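Side-chain contacts in Thiosulfate:glutathione sulfurtransferase (Saccharomyces cerevisiae, PDB 3D1P), which transfers sulfur from thiosulfate to glutathione, making S-sulfanylglutathione and sulfite, a step in mitochondrial hydrogen sulfide metabolism: residues N62-Y65 and R66-D70; P76-F79 and E80-I83; G104-A107 and Q108-A111. One frame throughout, in Å; residues are numbered along the deposited sequence.

Contact 1 (N62-Y65 and R66-D70); sequences NVPY and RSHPD
Pro69 lays its CB over one face of the Tyr65 ring, 4.1 Å from the ring centroid and 22° off the normal, a CH-pi contact offset toward the rim of the ring. Tyr65 CE1 lies 3.8 Å from Pro69 CB, and the two side chains cross at about a right angle. Tyr65 reaches this place because CG stands anti to the backbone N (chi1 -177°), which swings the ring over the chain that follows. A proline suits the other side: its rigid, apolar ring presents the CB methylene to the aromatic face and it has no N-H, so Tyr65 O, 2.9 Å from Pro69 N, finds no donor there.

The turn is held by the backbone of His68, whose N gives weak hydrogen bonds to Pro64 O at 2.9 Å and Tyr65 O at 3.4 Å, both strongly bent. Beside it, Ser67 OG packs 3.3 Å from Pro64 CB, while its hydrogen bond goes to Glu48 OE1. A water 2.9 Å from His68 O can donate to it or to Val63 O, though it has more acceptors in reach than protons.

Farther out, backbone hydrogen bonds of Val63 with Asp45 and of Tyr65 with Val46 fix the start of the segment. Tyr65 also packs on Arg103, Glu106 and Ala107 of helix 102-112, and its side chain lies about 7 Å from that of Cys98, the active-site cysteine that forms the persulfide intermediate. The arrangement is an irregular turn in the loop between strand 61-62 and helix 76-83 of the rhodanese fold, bordering the active-site region.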
ATOM      1  N   ASN A  62       5.562  -4.187  -1.519  1.00  4.89           N
ATOM      2  CA  ASN A  62       5.263  -4.904  -0.279  1.00  4.46           C
ATOM      3  C   ASN A  62       6.151  -4.333   0.823  1.00  4.77           C
ATOM      4  O   ASN A  62       7.367  -4.397   0.763  1.00  5.91           O
ATOM      5  CB  ASN A  62       5.545  -6.386  -0.472  1.00  5.06           C
ATOM      6  CG  ASN A  62       5.170  -7.251   0.734  1.00  4.91           C
ATOM      7  OD1 ASN A  62       5.808  -8.283   0.998  1.00  6.38           O
ATOM      8  ND2 ASN A  62       4.088  -6.923   1.419  1.00  5.05           N
ATOM      9  N   VAL A  63       5.505  -3.762   1.851  1.00  4.55           N
ATOM     10  CA  VAL A  63       6.211  -3.193   3.000  1.00  4.66           C
ATOM     11  C   VAL A  63       5.542  -3.771   4.255  1.00  4.33           C
ATOM     12  O   VAL A  63       4.634  -3.169   4.824  1.00  4.71           O
ATOM     13  CB  VAL A  63       6.207  -1.661   3.019  1.00  5.22           C
ATOM     14  CG1 VAL A  63       7.113  -1.177   4.150  1.00  5.91           C
ATOM     15  CG2 VAL A  63       6.686  -1.103   1.665  1.00  6.23           C
ATOM     16  N   PRO A  64       5.923  -4.986   4.631  1.00  4.83           N
ATOM     17  CA  PRO A  64       5.155  -5.717   5.646  1.00  4.78           C
ATOM     18  C   PRO A  64       5.024  -4.984   6.978  1.00  4.83           C
ATOM     19  O   PRO A  64       6.020  -4.600   7.603  1.00  6.06           O
ATOM     20  CB  PRO A  64       5.963  -7.014   5.818  1.00  5.14           C
ATOM     21  CG  PRO A  64       6.643  -7.215   4.464  1.00  5.58           C
ATOM     22  CD  PRO A  64       6.995  -5.816   4.037  1.00  5.10           C
ATOM     23  N   TYR A  65       3.776  -4.870   7.477  1.00  5.06           N
ATOM     24  CA  TYR A  65       3.545  -4.152   8.712  1.00  5.19           C
ATOM     25  C   TYR A  65       3.908  -4.986   9.941  1.00  5.36           C
ATOM     26  O   TYR A  65       4.571  -4.494  10.833  1.00  7.60           O
ATOM     27  CB  TYR A  65       2.106  -3.636   8.798  1.00  5.62           C
ATOM     28  CG  TYR A  65       1.895  -2.833  10.044  1.00  6.04           C
ATOM     29  CD1 TYR A  65       2.434  -1.566  10.163  1.00  7.21           C
ATOM     30  CD2 TYR A  65       1.186  -3.347  11.122  1.00  8.62           C
ATOM     31  CE1 TYR A  65       2.304  -0.825  11.358  1.00  9.84           C
ATOM     32  CE2 TYR A  65       1.071  -2.629  12.281  1.00 11.40           C
ATOM     33  CZ  TYR A  65       1.626  -1.377  12.387  1.00 11.36           C
ATOM     34  OH  TYR A  65       1.482  -0.674  13.565  1.00 14.93           O
ATOM     35  N   ARG A  66       3.466  -6.239   9.970  1.00  5.70           N
ATOM     36  CA  ARG A  66       3.716  -7.114  11.112  1.00  5.86           C
ATOM     37  C   ARG A  66       5.207  -7.269  11.408  1.00  6.43           C
ATOM     38  O   ARG A  66       5.631  -7.196  12.561  1.00  7.67           O
ATOM     39  CB  ARG A  66       3.080  -8.486  10.884  1.00  7.66           C
ATOM     40  CG  ARG A  66       1.629  -8.579  11.324  1.00  9.54           C
ATOM     41  CD  ARG A  66       1.027  -9.928  10.963  0.80 10.84           C
ATOM     42  NE  ARG A  66       1.576 -11.007  11.778  0.80 12.36           N
ATOM     43  CZ  ARG A  66       1.258 -11.217  13.052  0.80 14.16           C
ATOM     44  NH1 ARG A  66       0.390 -10.420  13.661  0.80 15.06           N
ATOM     45  NH2 ARG A  66       1.806 -12.225  13.718  0.80 13.94           N
ATOM     46  N   SER A  67       5.994  -7.490  10.360  1.00  5.24           N
ATOM     47  CA  SER A  67       7.417  -7.705  10.501  1.00  6.08           C
ATOM     48  C   SER A  67       8.269  -6.446  10.375  1.00  5.88           C
ATOM     49  O   SER A  67       9.437  -6.492  10.764  1.00  7.16           O
ATOM     50  CB  SER A  67       7.888  -8.823   9.602  1.00  7.36           C
ATOM     51  OG  SER A  67       7.550  -8.567   8.274  1.00  7.49           O
ATOM     52  N   HIS A  68       7.696  -5.345   9.892  1.00  5.81           N
ATOM     53  CA  HIS A  68       8.396  -4.078   9.779  1.00  5.91           C
ATOM     54  C   HIS A  68       7.440  -2.928  10.116  1.00  6.23           C
ATOM     55  O   HIS A  68       7.188  -2.055   9.270  1.00  6.38           O
ATOM     56  CB  HIS A  68       9.005  -3.884   8.377  1.00  6.58           C
ATOM     57  CG  HIS A  68       9.988  -4.913   8.034  1.00  7.46           C
ATOM     58  ND1 HIS A  68      11.302  -4.832   8.444  1.00  9.92           N
ATOM     59  CD2 HIS A  68       9.880  -6.064   7.342  1.00  9.74           C
ATOM     60  CE1 HIS A  68      11.965  -5.873   7.986  1.00 11.96           C
ATOM     61  NE2 HIS A  68      11.123  -6.648   7.338  1.00 12.70           N
ATOM     62  N   PRO A  69       6.907  -2.868  11.336  1.00  6.13           N
ATOM     63  CA  PRO A  69       5.885  -1.848  11.636  1.00  7.07           C
ATOM     64  C   PRO A  69       6.391  -0.427  11.581  1.00  7.79           C
ATOM     65  O   PRO A  69       5.616   0.521  11.387  1.00  8.93           O
ATOM     66  CB  PRO A  69       5.399  -2.244  13.035  1.00  8.41           C
ATOM     67  CG  PRO A  69       6.575  -2.984  13.628  1.00  8.62           C
ATOM     68  CD  PRO A  69       7.130  -3.795  12.457  1.00  6.77           C
ATOM     69  N   ASP A  70       7.689  -0.262  11.825  1.00  7.90           N
ATOM     70  CA  ASP A  70       8.393   1.013  11.755  1.00  8.22           C
ATOM     71  C   ASP A  70       8.906   1.385  10.396  1.00  7.09           C
ATOM     72  O   ASP A  70       9.577   2.393  10.285  1.00  7.91           O
ATOM     73  CB  ASP A  70       9.636   0.980  12.703  1.00 10.32           C
ATOM     74  CG  ASP A  70      10.619  -0.188  12.364  1.00 12.66           C
ATOM     75  OD1 ASP A  70      10.207  -1.286  11.759  1.00 14.07           O
ATOM     76  OD2 ASP A  70      11.801  -0.033  12.814  1.00 16.93           O
TER
HETATM   77  O   HOH W   1       5.148  -1.390   7.328  1.00  6.43           O

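Contact 2 (P76-F79 and E80-I83); sequences PLEF and EKQI
The apolar part of this helical turn is Phe79 against Ile83, four residues on: Ile83 CG1 sits over the centre of the ring in a CH-pi contact, 3.9 Å from the centroid and 11° off the normal. A chi1 of -174° throws the Phe79 ring beside its own carbonyl carbon, toward the later turn. A flat aromatic and a branched aliphatic fit here because this side of the helix faces protein: Phe79 also packs on Lys87 and Pro88, Ile83 on His68 and Ala71.

The polar side chains hold another face. Gln82 NE2 donates to Glu78 OE2 at 2.8 Å, approaching from above the carboxylate plane, with the two planar groups 41° apart. Glu78 OE1 and Lys81 NZ are 4.6 Å apart, beyond a salt bridge, and one water joins them by accepting from the ammonium and donating to the carboxylate. The extended Lys81 chain also runs past Leu77, NZ lying 3.7 Å from Leu77 CD2. A second water links Leu77 O to Glu80 OE1.

Underneath, four i to i+4 backbone hydrogen bonds run from Glu80 N to Pro76 O through Ile83 N to Phe79 O. Pro76, lacking an N-H, suits the first turn of this short amphipathic alpha-helix, where Asp75 OD1 accepts from Glu78 N.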
ATOM      1  N   PRO A  76      15.810   6.877   4.295  1.00 12.93           N
ATOM      2  CA  PRO A  76      15.897   6.123   3.052  1.00 12.29           C
ATOM      3  C   PRO A  76      16.918   5.001   3.033  1.00 11.45           C
ATOM      4  O   PRO A  76      16.631   3.962   2.512  1.00 11.34           O
ATOM      5  CB  PRO A  76      16.199   7.186   1.980  1.00 14.68           C
ATOM      6  CG  PRO A  76      15.654   8.452   2.572  1.00 16.39           C
ATOM      7  CD  PRO A  76      15.931   8.321   4.058  1.00 14.93           C
ATOM      8  N   LEU A  77      18.108   5.213   3.567  1.00 10.97           N
ATOM      9  CA  LEU A  77      19.134   4.186   3.526  0.50 10.50           C
ATOM     10  C   LEU A  77      18.734   2.982   4.389  1.00  9.42           C
ATOM     11  O   LEU A  77      18.841   1.822   3.969  1.00 10.45           O
ATOM     12  CB  LEU A  77      20.472   4.784   3.946  0.50 10.23           C
ATOM     13  CG  LEU A  77      21.656   3.829   3.906  0.50 10.33           C
ATOM     14  CD1 LEU A  77      22.099   3.531   2.482  0.50 14.10           C
ATOM     15  CD2 LEU A  77      22.829   4.436   4.710  0.50 11.65           C
ATOM     16  N   GLU A  78      18.244   3.258   5.580  1.00  9.30           N
ATOM     17  CA  GLU A  78      17.849   2.205   6.490  1.00  8.89           C
ATOM     18  C   GLU A  78      16.595   1.476   5.993  1.00  7.55           C
ATOM     19  O   GLU A  78      16.491   0.255   6.146  1.00  8.67           O
ATOM     20  CB  GLU A  78      17.617   2.775   7.904  1.00  9.48           C
ATOM     21  CG  GLU A  78      17.289   1.744   8.977  1.00  9.79           C
ATOM     22  CD  GLU A  78      18.443   0.808   9.355  1.00 10.38           C
ATOM     23  OE1 GLU A  78      19.575   0.986   8.861  1.00 11.33           O
ATOM     24  OE2 GLU A  78      18.207  -0.080  10.163  1.00 13.54           O
ATOM     25  N   PHE A  79      15.680   2.213   5.354  1.00  7.74           N
ATOM     26  CA  PHE A  79      14.513   1.578   4.763  1.00  7.31           C
ATOM     27  C   PHE A  79      14.955   0.498   3.762  1.00  7.50           C
ATOM     28  O   PHE A  79      14.467  -0.625   3.776  1.00  7.68           O
ATOM     29  CB  PHE A  79      13.655   2.638   4.083  1.00  7.67           C
ATOM     30  CG  PHE A  79      12.323   2.117   3.555  1.00  7.10           C
ATOM     31  CD1 PHE A  79      11.160   2.387   4.212  1.00  7.29           C
ATOM     32  CD2 PHE A  79      12.277   1.383   2.380  1.00  6.60           C
ATOM     33  CE1 PHE A  79       9.936   1.923   3.727  1.00  7.50           C
ATOM     34  CE2 PHE A  79      11.051   0.909   1.905  1.00  7.36           C
ATOM     35  CZ  PHE A  79       9.886   1.189   2.583  1.00  6.66           C
ATOM     36  N   GLU A  80      15.855   0.847   2.849  0.90  8.14           N
ATOM     37  CA  GLU A  80      16.248  -0.132   1.869  0.90  8.94           C
ATOM     38  C   GLU A  80      16.992  -1.295   2.519  0.90  8.49           C
ATOM     39  O   GLU A  80      16.791  -2.451   2.123  0.90  9.26           O
ATOM     40  CB  GLU A  80      17.041   0.512   0.747  0.90 10.94           C
ATOM     41  CG  GLU A  80      17.251  -0.384  -0.444  0.90 12.87           C
ATOM     42  CD  GLU A  80      18.425  -1.315  -0.348  0.90 14.79           C
ATOM     43  OE1 GLU A  80      19.289  -1.118   0.528  0.90 15.76           O
ATOM     44  OE2 GLU A  80      18.490  -2.267  -1.153  0.90 19.69           O
ATOM     45  N   LYS A  81      17.796  -1.053   3.558  1.00  8.78           N
ATOM     46  CA  LYS A  81      18.434  -2.177   4.219  0.50  9.31           C
ATOM     47  C   LYS A  81      17.427  -3.119   4.863  1.00  8.87           C
ATOM     48  O   LYS A  81      17.621  -4.351   4.827  1.00 10.43           O
ATOM     49  CB  LYS A  81      19.440  -1.675   5.242  0.50  9.93           C
ATOM     50  CG  LYS A  81      20.631  -1.010   4.613  0.50 10.96           C
ATOM     51  CD  LYS A  81      21.474  -0.385   5.712  0.50 10.36           C
ATOM     52  CE  LYS A  81      22.734   0.229   5.205  0.50 12.69           C
ATOM     53  NZ  LYS A  81      23.340   1.092   6.243  0.50 14.18           N
ATOM     54  N   GLN A  82      16.385  -2.569   5.487  1.00  8.48           N
ATOM     55  CA  GLN A  82      15.439  -3.388   6.187  1.00  9.68           C
ATOM     56  C   GLN A  82      14.425  -4.057   5.265  1.00  9.17           C
ATOM     57  O   GLN A  82      14.051  -5.204   5.495  1.00 11.34           O
ATOM     58  CB  GLN A  82      14.748  -2.556   7.260  1.00  9.86           C
ATOM     59  CG  GLN A  82      15.759  -2.059   8.375  1.00 12.49           C
ATOM     60  CD  GLN A  82      16.557  -3.152   9.159  1.00 12.54           C
ATOM     61  OE1 GLN A  82      16.028  -4.221   9.358  1.00 15.24           O
ATOM     62  NE2 GLN A  82      17.818  -2.848   9.633  1.00 13.84           N
ATOM     63  N   ILE A  83      13.933  -3.321   4.273  1.00  8.72           N
ATOM     64  CA  ILE A  83      12.833  -3.778   3.437  1.00  9.26           C
ATOM     65  C   ILE A  83      13.310  -4.367   2.130  1.00  9.94           C
ATOM     66  O   ILE A  83      12.638  -5.219   1.586  1.00 13.92           O
ATOM     67  CB  ILE A  83      11.851  -2.600   3.168  1.00  9.41           C
ATOM     68  CG1 ILE A  83      11.475  -1.909   4.470  1.00  9.94           C
ATOM     69  CG2 ILE A  83      10.589  -3.075   2.436  1.00 11.05           C
ATOM     70  CD1 ILE A  83      10.831  -2.769   5.526  1.00 12.33           C
TER
HETATM   71  O   HOH W   2      20.310   1.130   1.652  1.00 17.40           O
HETATM   72  O   HOH W   3      21.250   2.695   7.468  1.00 13.52           O

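Contact 3 (G104-A107 and Q108-A111); sequences GGEA and QKVA
Lys109 runs its side chain past the backbone of the preceding turn, CG lying 3.5 Å from Gly105 O. Beyond CG the chain is extended, and it heads toward Glu106, though the charged atoms Glu106 OE2 and Lys109 NZ stay 4.5 Å apart, beyond salt-bridge range. Lys109 NZ donates to a water at 3.0 Å; whether that water also bridges to the glutamate is doubtful. A long flexible chain suits this exposed position, where the ammonium can be solvated while the methylenes pass Gly105 O.

Gln108 leaves the helix on a different course. With chi1 at -176° its CG lies beside the carbonyl carbon, and the bend at chi2 (-82°) sets the amide out to the side of the helix, NE2 4.0 Å from Gly105 O. OE1 is satisfied by Thr119 OG1 of strand 119-121, while NE2 has a weak hydrogen bond to a second water, which donates to Gly105 O at 2.8 Å. Gly105 O thus serves two donors, this water and Lys109 N, the latter at 3.2 Å.

Ala107 and Ala111 are small enough to bring the helix close to the sheet, where both pack on Phe96 of strand 93-97. Val110, in contrast, places CG2 3.4 Å from Glu106 O and packs on Phe72. Four i to i+4 backbone hydrogen bonds run along the segment, from Gln108 N to Gly104 O through Ala111 N to Ala107 O. The chemistry implies a helix with an apolar face against the sheet, in the beta-alpha-beta unit whose strand-to-helix connection contains Cys98, and with opposite charges on its outer side that probably attract only weakly through solvent.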
ATOM      1  N   GLY A 104      -3.164  -2.106   7.161  1.00  4.65           N
ATOM      2  CA  GLY A 104      -3.086  -0.975   6.248  1.00  4.55           C
ATOM      3  C   GLY A 104      -3.336   0.361   6.954  1.00  4.53           C
ATOM      4  O   GLY A 104      -2.629   1.331   6.731  1.00  5.29           O
ATOM      5  N   GLY A 105      -4.340   0.391   7.808  1.00  4.88           N
ATOM      6  CA  GLY A 105      -4.645   1.602   8.529  1.00  5.31           C
ATOM      7  C   GLY A 105      -3.524   2.005   9.474  1.00  5.73           C
ATOM      8  O   GLY A 105      -3.192   3.197   9.609  1.00  6.59           O
ATOM      9  N   GLU A 106      -2.927   1.023  10.143  1.00  5.79           N
ATOM     10  CA  GLU A 106      -1.805   1.282  11.060  0.50  5.78           C
ATOM     11  C   GLU A 106      -0.612   1.839  10.305  1.00  6.15           C
ATOM     12  O   GLU A 106       0.068   2.769  10.756  1.00  6.87           O
ATOM     13  CB  GLU A 106      -1.376   0.001  11.796  0.50  6.72           C
ATOM     14  CG  GLU A 106      -2.377  -0.465  12.838  0.50  8.74           C
ATOM     15  CD  GLU A 106      -2.740   0.656  13.849  0.50 14.10           C
ATOM     16  OE1 GLU A 106      -1.818   1.271  14.407  0.50 16.14           O
ATOM     17  OE2 GLU A 106      -3.934   0.967  14.033  0.50 19.81           O
ATOM     18  N   ALA A 107      -0.297   1.216   9.177  1.00  5.63           N
ATOM     19  CA  ALA A 107       0.845   1.664   8.380  1.00  5.97           C
ATOM     20  C   ALA A 107       0.630   3.056   7.832  1.00  5.28           C
ATOM     21  O   ALA A 107       1.567   3.878   7.807  1.00  6.07           O
ATOM     22  CB  ALA A 107       1.110   0.664   7.255  1.00  5.83           C
ATOM     23  N   GLN A 108      -0.588   3.378   7.425  1.00  5.35           N
ATOM     24  CA  GLN A 108      -0.906   4.724   6.951  0.70  5.95           C
ATOM     25  C   GLN A 108      -0.604   5.740   8.043  1.00  6.34           C
ATOM     26  O   GLN A 108      -0.084   6.824   7.758  1.00  7.57           O
ATOM     27  CB  GLN A 108      -2.369   4.812   6.498  0.70  5.79           C
ATOM     28  CG  GLN A 108      -2.756   6.149   5.910  0.70  6.62           C
ATOM     29  CD  GLN A 108      -3.122   7.274   6.911  0.70  7.05           C
ATOM     30  OE1 GLN A 108      -2.995   8.489   6.571  0.70  9.86           O
ATOM     31  NE2 GLN A 108      -3.532   6.929   8.089  0.70  6.57           N
ATOM     32  N   LYS A 109      -0.920   5.414   9.279  1.00  6.66           N
ATOM     33  CA  LYS A 109      -0.663   6.332  10.390  1.00  7.47           C
ATOM     34  C   LYS A 109       0.820   6.544  10.594  1.00  6.95           C
ATOM     35  O   LYS A 109       1.264   7.666  10.898  1.00  8.43           O
ATOM     36  CB  LYS A 109      -1.307   5.817  11.661  1.00  8.40           C
ATOM     37  CG  LYS A 109      -2.813   6.016  11.677  1.00 11.98           C
ATOM     38  CD  LYS A 109      -3.540   5.350  12.832  1.00 13.99           C
ATOM     39  CE  LYS A 109      -5.011   5.767  12.864  0.80 14.86           C
ATOM     40  NZ  LYS A 109      -5.931   4.939  13.707  0.80 18.08           N
ATOM     41  N   VAL A 110       1.624   5.476  10.466  1.00  6.46           N
ATOM     42  CA  VAL A 110       3.071   5.639  10.571  1.00  7.30           C
ATOM     43  C   VAL A 110       3.563   6.585   9.480  1.00  6.59           C
ATOM     44  O   VAL A 110       4.308   7.524   9.740  1.00  7.66           O
ATOM     45  CB  VAL A 110       3.805   4.281  10.495  1.00  6.81           C
ATOM     46  CG1 VAL A 110       5.321   4.506  10.542  1.00  7.86           C
ATOM     47  CG2 VAL A 110       3.356   3.348  11.613  1.00  8.53           C
ATOM     48  N   ALA A 111       3.158   6.334   8.242  1.00  6.25           N
ATOM     49  CA  ALA A 111       3.651   7.164   7.150  1.00  6.44           C
ATOM     50  C   ALA A 111       3.230   8.633   7.300  1.00  6.55           C
ATOM     51  O   ALA A 111       4.035   9.545   7.136  1.00  7.23           O
ATOM     52  CB  ALA A 111       3.156   6.588   5.795  1.00  6.91           C
TER
HETATM   53  O   HOH W   4      -5.227   4.988   8.887  1.00 10.44           O
HETATM   54  O   HOH W   5      -4.444   2.962  15.350  0.50 24.07           O

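Contact 1 stands between the other two and touches both. Toward contact 2, His68 CG meets Ile83 CD1 at 3.4 Å, and Val63 CG1 approaches Phe79 CZ at 4.0 Å, so the loop packs on the apolar side of helix 76-83. Toward contact 3, Tyr65 CZ lies 3.4 Å from Glu106 CB, and Pro69 O is 3.6 Å from Val110 CG2. Contacts 2 and 3 do not touch: their nearest atoms are about 8 Å apart and their centres about 18 Å. Cys98, the active-site cysteine that forms the persulfide intermediate, lies nearest contact 3, about 4 Å from Gly104, whereas contact 2 is away from the active site.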